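PDB 3POV: ORF 37 from Human herpesvirus 8 type M, which degrades DNA as a viral alkaline nuclease with both endonuclease and exonuclease activity, processing branched or non-linear viral DNA intermediates so that unit-length genomes can be packaged. Local coordinates for residues Pro274-Leu279 with Phe363-Phe368; Ala278-Phe283 with Gln311-Cys316. All coordinates share one frame; numbering follows the deposited sequence.

Contact 1. Residues Pro274-Leu279 with Phe363-Phe368; sequences PGKLAL and FKANLF
The ring of Phe363 swings over Gly275 because its chi1 of 58° sets CG between the backbone N and the carbonyl carbon, directing the aromatic group from strand 359-369 to the start of helix 276-283. Gly275, the N-cap of that helix, lies over one ring face: its CA is 3.8 Å from the centroid of the Phe363 ring in a CH-pi contact, 19° off the ring normal. Beside it on this face sits the carbonyl carbon of Pro274, while Pro274 CB is 3.9 Å from Phe363 CE2. Leu279, one turn into the helix, meets the ring at its edge, with CG 4.1 Å from Phe363 CZ, and extends CD1 to within 4.2 Å of Leu367 CD1. The Lys276 chain, bent at chi3 (54°), crosses Asn366 at about a right angle; its CE comes 3.2 Å from Asn366 OD1. The ammonium group forms a salt bridge with Glu312, and Asn366 OD1 probably accepts a hydrogen bond from Trp313 NE1. Direct adhesion between helix start and strand is therefore apolar and aromatic, with the main polar partners of Lys276 and Asn366 supplied by the loop carrying Glu312 and Trp313.

Contact 2. Residues Ala278-Phe283 with Gln311-Cys316; sequences ALKDFF and QEWEAC
Lys280 NZ donates two hydrogen bonds across the contact, one to the backbone carbonyl of Glu312 (NZ to O 2.9 Å) and one to that of Glu314 (NZ to O 2.8 Å). Both approaches are bent: the C=O...N angles are 133° at Glu312 and 135° at Glu314, and the nitrogen stands above each carbonyl plane. Fully extended from a chi1 of 178°, the lysine reaches from helix 276-283 to the loop and ties a carbonyl within the 3-10 turn 311-313 to that of Glu314, just beyond it. Two neutral carbonyls, not a carboxylate of either segment, receive the ammonium group. The aliphatic base of the same side chain runs past Trp313 in the opposite direction, bringing Lys280 CB within 3.7 Å of Trp313 CZ3. Leu279 CD1 reaches the edge of the indole, 4.2 Å from Trp313 CH2. Farther along the helix, Phe283 CD2 lies 4.2 Å from Trp313 CZ3, which sits at the edge of the phenylalanine ring. Leu367 of strand 359-369 packs on both aromatic side chains, and the backbone O of Trp313 is hydrogen-bonded to Tyr284 OH. The loop between strand 306-308 and helix 328-335 is thus docked on one flank of helix 276-283 through a lysine clasping two carbonyls and a buried tryptophan, joining peripheral elements near the outer strands of the main mixed sheet in this PD-(D/E)XK-type nuclease, away from its magnesium site.

How the contacts relate
Contacts 1 and 2 share Leu279 and use the same helix, 276-283: its beginning lies against strand 359-369, and its later turn receives loop 311-316. Their centres are 9 Å apart, and both are partly buried. In contact 1 the polar groups lie to one side of the ring packing; in contact 2 the lysine itself is central. Contact 1 relies on ring-face and aliphatic packing, whereas contact 2 adds direct lysine-to-carbonyl bonds. The two are interlocked, since the polar ends of contact 1 are satisfied by the loop of contact 2. Leu367 fills the interior between them, with CD1 3.7 Å from Phe283 CE2, joining helix, strand and loop in one cluster.

Contact 1. Residues Pro274-Leu279 with Phe363-Phe368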
loop_
_atom_site.group_PDB
_atom_site.type_symbol
_atom_site.label_atom_id
_atom_site.label_comp_id
_atom_site.label_asym_id
_atom_site.label_seq_id
_atom_site.Cartn_x
_atom_site.Cartn_y
_atom_site.Cartn_z
ATOM N N PRO A 274 -6.084 21.862 23.013
ATOM C CA PRO A 274 -5.837 21.358 21.655
ATOM C C PRO A 274 -5.475 22.470 20.676
ATOM O O PRO A 274 -6.286 23.363 20.432
ATOM C CB PRO A 274 -7.180 20.738 21.265
ATOM C CG PRO A 274 -7.837 20.416 22.562
ATOM C CD PRO A 274 -7.431 21.508 23.491
ATOM N N GLY A 275 -4.270 22.412 20.119
ATOM C CA GLY A 275 -3.822 23.441 19.201
ATOM C C GLY A 275 -2.394 23.256 18.736
ATOM O O GLY A 275 -1.660 22.419 19.257
ATOM N N LYS A 276 -1.999 24.052 17.750
ATOM C CA LYS A 276 -0.677 23.937 17.149
ATOM C C LYS A 276 0.451 24.023 18.169
ATOM O O LYS A 276 1.385 23.223 18.134
ATOM C CB LYS A 276 -0.492 25.003 16.070
ATOM C CG LYS A 276 -1.276 24.725 14.803
ATOM C CD LYS A 276 -1.293 25.935 13.893
ATOM C CE LYS A 276 0.111 26.434 13.612
ATOM N NZ LYS A 276 0.075 27.668 12.783
ATOM N N LEU A 277 0.361 24.993 19.073
ATOM C CA LEU A 277 1.418 25.228 20.052
ATOM C C LEU A 277 1.630 24.043 20.987
ATOM O O LEU A 277 2.767 23.665 21.265
ATOM C CB LEU A 277 1.126 26.491 20.865
ATOM C CG LEU A 277 2.115 26.813 21.985
ATOM C CD1 LEU A 277 3.535 26.944 21.447
ATOM C CD2 LEU A 277 1.692 28.080 22.711
ATOM N N ALA A 278 0.536 23.469 21.481
ATOM C CA ALA A 278 0.617 22.314 22.367
ATOM C C ALA A 278 0.934 21.049 21.575
ATOM O O ALA A 278 1.476 20.086 22.119
ATOM C CB ALA A 278 -0.673 22.147 23.153
ATOM N N LEU A 279 0.589 21.053 20.291
ATOM C CA LEU A 279 0.910 19.930 19.420
ATOM C C LEU A 279 2.419 19.878 19.197
ATOM O O LEU A 279 3.030 18.802 19.214
ATOM C CB LEU A 279 0.189 20.059 18.079
ATOM C CG LEU A 279 -0.301 18.757 17.435
ATOM C CD1 LEU A 279 -0.242 18.854 15.917
ATOM C CD2 LEU A 279 0.500 17.560 17.931
ATOM N N PHE A 363 -8.568 20.178 15.012
ATOM C CA PHE A 363 -8.033 21.433 14.506
ATOM C C PHE A 363 -7.087 21.205 13.339
ATOM O O PHE A 363 -6.529 20.121 13.175
ATOM C CB PHE A 363 -7.339 22.228 15.614
ATOM C CG PHE A 363 -6.213 21.487 16.285
ATOM C CD1 PHE A 363 -4.892 21.740 15.943
ATOM C CD2 PHE A 363 -6.477 20.541 17.261
ATOM C CE1 PHE A 363 -3.857 21.060 16.565
ATOM C CE2 PHE A 363 -5.446 19.855 17.883
ATOM C CZ PHE A 363 -4.134 20.115 17.534
ATOM N N LYS A 364 -6.918 22.234 12.522
ATOM C CA LYS A 364 -6.015 22.151 11.394
ATOM C C LYS A 364 -4.600 22.507 11.828
ATOM O O LYS A 364 -4.398 23.177 12.843
ATOM C CB LYS A 364 -6.491 23.069 10.270
ATOM C CG LYS A 364 -7.949 22.845 9.883
ATOM C CD LYS A 364 -8.211 23.220 8.434
ATOM C CE LYS A 364 -7.814 22.094 7.488
ATOM N NZ LYS A 364 -8.899 21.086 7.326
ATOM N N ALA A 365 -3.620 22.038 11.064
ATOM C CA ALA A 365 -2.225 22.355 11.337
ATOM C C ALA A 365 -1.433 22.432 10.038
ATOM O O ALA A 365 -1.593 21.589 9.157
ATOM C CB ALA A 365 -1.611 21.321 12.280
ATOM N N ASN A 366 -0.585 23.449 9.926
ATOM C CA ASN A 366 0.330 23.560 8.798
ATOM C C ASN A 366 1.463 22.539 8.895
ATOM O O ASN A 366 2.637 22.891 9.037
ATOM C CB ASN A 366 0.885 24.983 8.679
ATOM C CG ASN A 366 1.520 25.473 9.966
ATOM O OD1 ASN A 366 1.247 24.948 11.045
ATOM N ND2 ASN A 366 2.369 26.486 9.858
ATOM N N LEU A 367 1.083 21.268 8.842
ATOM C CA LEU A 367 2.031 20.172 8.725
ATOM C C LEU A 367 1.727 19.434 7.425
ATOM O O LEU A 367 0.569 19.209 7.089
ATOM C CB LEU A 367 1.927 19.232 9.930
ATOM C CG LEU A 367 2.313 19.862 11.274
ATOM C CD1 LEU A 367 2.102 18.899 12.435
ATOM C CD2 LEU A 367 3.754 20.344 11.230
ATOM N N PHE A 368 2.766 19.069 6.689
ATOM C CA PHE A 368 2.566 18.471 5.378
ATOM C C PHE A 368 3.313 17.152 5.234
ATOM O O PHE A 368 4.236 16.862 5.992
ATOM C CB PHE A 368 2.982 19.452 4.277
ATOM C CG PHE A 368 2.328 20.805 4.393
ATOM C CD1 PHE A 368 1.003 20.985 4.022
ATOM C CD2 PHE A 368 3.036 21.894 4.878
ATOM C CE1 PHE A 368 0.399 22.226 4.134
ATOM C CE2 PHE A 368 2.438 23.136 4.990
ATOM C CZ PHE A 368 1.117 23.304 4.618
#

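Contact 2. Residues Ala278-Phe283 with Gln311-Cys316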
loop_
_atom_site.group_PDB
_atom_site.type_symbol
_atom_site.label_atom_id
_atom_site.label_comp_id
_atom_site.label_asym_id
_atom_site.label_seq_id
_atom_site.Cartn_x
_atom_site.Cartn_y
_atom_site.Cartn_z
ATOM N N ALA A 278 0.536 23.469 21.481
ATOM C CA ALA A 278 0.617 22.314 22.367
ATOM C C ALA A 278 0.934 21.049 21.575
ATOM O O ALA A 278 1.476 20.086 22.119
ATOM C CB ALA A 278 -0.673 22.147 23.153
ATOM N N LEU A 279 0.589 21.053 20.291
ATOM C CA LEU A 279 0.910 19.930 19.420
ATOM C C LEU A 279 2.419 19.878 19.197
ATOM O O LEU A 279 3.030 18.802 19.214
ATOM C CB LEU A 279 0.189 20.059 18.079
ATOM C CG LEU A 279 -0.301 18.757 17.435
ATOM C CD1 LEU A 279 -0.242 18.854 15.917
ATOM C CD2 LEU A 279 0.500 17.560 17.931
ATOM N N LYS A 280 3.010 21.053 18.990
ATOM C CA LYS A 280 4.451 21.182 18.816
ATOM C C LYS A 280 5.199 20.607 20.011
ATOM O O LYS A 280 6.047 19.726 19.861
ATOM C CB LYS A 280 4.828 22.648 18.625
ATOM C CG LYS A 280 6.317 22.898 18.485
ATOM C CD LYS A 280 6.604 24.384 18.328
ATOM C CE LYS A 280 8.092 24.649 18.170
ATOM N NZ LYS A 280 8.391 26.102 18.040
ATOM N N ASP A 281 4.878 21.106 21.199
ATOM C CA ASP A 281 5.503 20.626 22.428
ATOM C C ASP A 281 5.428 19.109 22.523
ATOM O O ASP A 281 6.415 18.448 22.834
ATOM C CB ASP A 281 4.848 21.265 23.651
ATOM C CG ASP A 281 5.174 22.738 23.784
ATOM O OD1 ASP A 281 5.866 23.280 22.896
ATOM O OD2 ASP A 281 4.739 23.354 24.781
ATOM N N PHE A 282 4.248 18.567 22.247
ATOM C CA PHE A 282 4.040 17.122 22.241
ATOM C C PHE A 282 4.986 16.414 21.264
ATOM O O PHE A 282 5.695 15.481 21.637
ATOM C CB PHE A 282 2.579 16.804 21.908
ATOM C CG PHE A 282 2.240 15.340 21.979
ATOM C CD1 PHE A 282 2.117 14.702 23.205
ATOM C CD2 PHE A 282 2.030 14.605 20.821
ATOM C CE1 PHE A 282 1.802 13.355 23.275
ATOM C CE2 PHE A 282 1.714 13.261 20.884
ATOM C CZ PHE A 282 1.600 12.635 22.113
ATOM N N PHE A 283 5.000 16.870 20.015
ATOM C CA PHE A 283 5.847 16.262 18.992
ATOM C C PHE A 283 7.327 16.249 19.365
ATOM O O PHE A 283 8.054 15.321 19.010
ATOM C CB PHE A 283 5.662 16.973 17.647
ATOM C CG PHE A 283 4.505 16.460 16.846
ATOM C CD1 PHE A 283 4.271 15.102 16.744
ATOM C CD2 PHE A 283 3.659 17.330 16.184
ATOM C CE1 PHE A 283 3.210 14.618 16.000
ATOM C CE2 PHE A 283 2.599 16.851 15.435
ATOM C CZ PHE A 283 2.375 15.491 15.343
ATOM N N GLN A 311 8.385 28.830 10.321
ATOM C CA GLN A 311 9.400 28.902 11.364
ATOM C C GLN A 311 8.827 28.713 12.773
ATOM O O GLN A 311 9.559 28.385 13.707
ATOM C CB GLN A 311 10.160 30.221 11.270
ATOM C CG GLN A 311 11.649 30.073 11.485
ATOM C CD GLN A 311 12.161 30.969 12.585
ATOM O OE1 GLN A 311 11.889 30.739 13.764
ATOM N NE2 GLN A 311 12.903 32.005 12.206
ATOM N N GLU A 312 7.521 28.913 12.920
ATOM C CA GLU A 312 6.845 28.680 14.192
ATOM C C GLU A 312 7.000 27.231 14.642
ATOM O O GLU A 312 6.739 26.893 15.796
ATOM C CB GLU A 312 5.361 29.026 14.078
ATOM C CG GLU A 312 4.670 28.356 12.909
ATOM C CD GLU A 312 3.167 28.328 13.064
ATOM O OE1 GLU A 312 2.685 28.242 14.216
ATOM O OE2 GLU A 312 2.469 28.378 12.033
ATOM N N TRP A 313 7.426 26.374 13.725
ATOM C CA TRP A 313 7.595 24.974 14.054
ATOM C C TRP A 313 9.054 24.630 14.354
ATOM O O TRP A 313 9.367 23.503 14.748
ATOM C CB TRP A 313 7.029 24.096 12.942
ATOM C CG TRP A 313 5.539 24.034 12.945
ATOM C CD1 TRP A 313 4.678 24.816 12.236
ATOM C CD2 TRP A 313 4.733 23.136 13.712
ATOM N NE1 TRP A 313 3.382 24.449 12.507
ATOM C CE2 TRP A 313 3.389 23.422 13.415
ATOM C CE3 TRP A 313 5.021 22.117 14.621
ATOM C CZ2 TRP A 313 2.332 22.729 13.994
ATOM C CZ3 TRP A 313 3.977 21.425 15.190
ATOM C CH2 TRP A 313 2.647 21.733 14.876
ATOM N N GLU A 314 9.943 25.605 14.178
ATOM C CA GLU A 314 11.343 25.430 14.556
ATOM C C GLU A 314 11.521 25.445 16.073
ATOM O O GLU A 314 10.879 26.215 16.780
ATOM C CB GLU A 314 12.215 26.510 13.930
ATOM C CG GLU A 314 13.684 26.343 14.237
ATOM C CD GLU A 314 14.522 27.438 13.625
ATOM O OE1 GLU A 314 13.931 28.419 13.123
ATOM O OE2 GLU A 314 15.767 27.316 13.634
ATOM N N ALA A 315 12.399 24.581 16.566
ATOM C CA ALA A 315 12.655 24.486 17.993
ATOM C C ALA A 315 14.041 25.024 18.331
ATOM O O ALA A 315 14.175 26.101 18.917
ATOM C CB ALA A 315 12.513 23.057 18.454
ATOM N N CYS A 316 15.073 24.276 17.959
ATOM C CA CYS A 316 16.440 24.743 18.147
ATOM C C CYS A 316 17.192 24.716 16.821
ATOM O O CYS A 316 17.184 23.711 16.112
ATOM C CB CYS A 316 17.167 23.911 19.208
ATOM S SG CYS A 316 18.311 22.674 18.553
#